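PDB 7PBG: FAD-binding oxidoreductase from Gulosibacter chungangensis, which uses its FAD cofactor to oxidise 4-ethylphenol and related 4-alkylphenols, dehydrogenating the alkyl side chain to give 4-vinylphenol-type products. Local coordinates for the interface of chains A and B. Sequence-based numbering; all coordinates share one arbitrary frame. Chains: chain A/B, FAD-binding oxidoreductase.

The interface of chains A and B. Residues chain A 269, 435-436; chain B 172, 178, 234, 237.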
loop_
_atom_site.group_PDB
_atom_site.type_symbol
_atom_site.label_atom_id
_atom_site.label_comp_id
_atom_site.label_asym_id
_atom_site.label_seq_id
_atom_site.Cartn_x
_atom_site.Cartn_y
_atom_site.Cartn_z
ATOM N N MET A 269 -0.806 -12.354 12.599
ATOM C CA MET A 269 0.128 -11.327 13.165
ATOM C C MET A 269 0.398 -11.566 14.641
ATOM O O MET A 269 0.963 -10.658 15.318
ATOM C CB MET A 269 -0.400 -9.894 12.984
ATOM C CG MET A 269 -0.460 -9.467 11.536
ATOM S SD MET A 269 -1.377 -7.898 11.460
ATOM C CE MET A 269 -1.565 -7.646 9.698
ATOM N N LEU A 435 3.563 -12.567 5.404
ATOM C CA LEU A 435 2.260 -12.691 6.086
ATOM C C LEU A 435 1.479 -13.817 5.389
ATOM O O LEU A 435 1.168 -14.820 6.060
ATOM C CB LEU A 435 1.525 -11.352 6.045
ATOM C CG LEU A 435 0.329 -11.293 6.986
ATOM C CD1 LEU A 435 0.777 -11.453 8.421
ATOM C CD2 LEU A 435 -0.490 -10.014 6.819
ATOM N N ARG A 436 1.324 -13.739 4.063
ATOM C CA ARG A 436 0.661 -14.813 3.278
ATOM C C ARG A 436 1.553 -15.308 2.153
ATOM O O ARG A 436 1.150 -16.270 1.501
ATOM C CB ARG A 436 -0.631 -14.310 2.627
ATOM C CG ARG A 436 -1.685 -13.860 3.624
ATOM C CD ARG A 436 -2.816 -13.079 2.960
ATOM N NE ARG A 436 -3.945 -12.985 3.856
ATOM C CZ ARG A 436 -4.079 -12.148 4.865
ATOM N NH1 ARG A 436 -3.150 -11.261 5.153
ATOM N NH2 ARG A 436 -5.161 -12.205 5.621
ATOM N N TYR B 172 -8.747 -4.760 9.592
ATOM C CA TYR B 172 -8.568 -4.775 8.124
ATOM C C TYR B 172 -9.373 -3.651 7.469
ATOM O O TYR B 172 -9.773 -3.837 6.298
ATOM C CB TYR B 172 -8.938 -6.141 7.547
ATOM C CG TYR B 172 -7.850 -7.191 7.559
ATOM C CD1 TYR B 172 -7.022 -7.391 8.671
ATOM C CD2 TYR B 172 -7.574 -7.956 6.432
ATOM C CE1 TYR B 172 -6.013 -8.354 8.666
ATOM C CE2 TYR B 172 -6.559 -8.904 6.405
ATOM C CZ TYR B 172 -5.781 -9.125 7.537
ATOM O OH TYR B 172 -4.748 -10.022 7.492
ATOM N N TRP B 178 -5.619 -4.448 1.788
ATOM C CA TRP B 178 -5.814 -5.929 1.759
ATOM C C TRP B 178 -6.281 -6.411 0.386
ATOM O O TRP B 178 -6.233 -7.636 0.131
ATOM C CB TRP B 178 -6.753 -6.333 2.911
ATOM C CG TRP B 178 -6.209 -5.794 4.185
ATOM C CD1 TRP B 178 -6.719 -4.778 4.927
ATOM C CD2 TRP B 178 -5.029 -6.250 4.856
ATOM N NE1 TRP B 178 -5.922 -4.559 6.012
ATOM C CE2 TRP B 178 -4.876 -5.441 5.984
ATOM C CE3 TRP B 178 -4.093 -7.260 4.594
ATOM C CZ2 TRP B 178 -3.796 -5.608 6.852
ATOM C CZ3 TRP B 178 -3.025 -7.439 5.449
ATOM C CH2 TRP B 178 -2.884 -6.616 6.574
ATOM N N GLN B 234 -7.654 -9.941 0.816
ATOM C CA GLN B 234 -7.101 -10.752 1.910
ATOM C C GLN B 234 -8.006 -10.564 3.115
ATOM O O GLN B 234 -8.526 -9.457 3.297
ATOM C CB GLN B 234 -5.650 -10.331 2.177
ATOM C CG GLN B 234 -4.791 -10.539 0.903
ATOM C CD GLN B 234 -3.359 -10.120 1.067
ATOM O OE1 GLN B 234 -3.036 -9.285 1.920
ATOM N NE2 GLN B 234 -2.475 -10.647 0.215
ATOM N N PRO B 237 -7.837 -13.580 9.615
ATOM C CA PRO B 237 -8.172 -14.779 10.370
ATOM C C PRO B 237 -8.997 -14.436 11.614
ATOM O O PRO B 237 -8.729 -13.494 12.339
ATOM C CB PRO B 237 -6.843 -15.431 10.730
ATOM C CG PRO B 237 -5.865 -14.834 9.756
ATOM C CD PRO B 237 -6.379 -13.439 9.430
HETATM O O HOH W 1 -0.958 -10.053 3.530
#
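A:Arg436 reaches across the two-fold interface and closes its guanidinium end on the phenol oxygen of B:Tyr172. Its CG stands anti to the carbonyl carbon (chi1 -62°), and from CB through CG the chain runs extended to NE, carrying the charged group over to chain B. CD meets the amide carbon CD of B:Gln234 at 3.6 Å, and NE lies the same 3.6 Å from CB of that glutamine. CB of B:Gln234 sits over the centre of one guanidinium face, while the amide plane of B:Gln234 is turned 18° from the guanidinium, nearly parallel. At the tip, NH1 and NH2 both donate hydrogen bonds to OH of B:Tyr172, with NH2 2.9 Å and NH1 3.1 Å from that oxygen, which lies in the guanidinium plane at its edge. The phenol ring is turned 69° from that plane. This two-nitrogen grip on one atom, together with the glutamine against the face, would restrict rotation of the guanidinium. NH1 also hydrogen-bonds water 1, which bonds in turn to OE1 of B:Gln234 at 2.7 Å. With an alanine in place of A:Arg436, the B:Tyr172 hydroxyl would probably lose both cross-chain donors and the water link would be broken, leaving the B:Gln234 side chain less covered. Within chain B, the B:Tyr172 ring lies face to face with the indole of B:Trp178, which probably helps to hold the phenol in place. The far rim of that indole takes the apolar contacts: CE of A:Met269 touches CH2 at 3.5 Å, and CD2 of A:Leu435 packs at 3.9 Å from CZ3. On chain A the contact comes from loop residues, A:Leu435 and A:Arg436 lying in the turn linking strands 426-433 and 438-447; chain B supplies the loop residue B:Tyr172, the end of helix 175-178 and the end of strand 226-234. The two-fold of the deposited assembly repeats this patch with the chains exchanged; whether this is the dimer in solution the structure alone does not show.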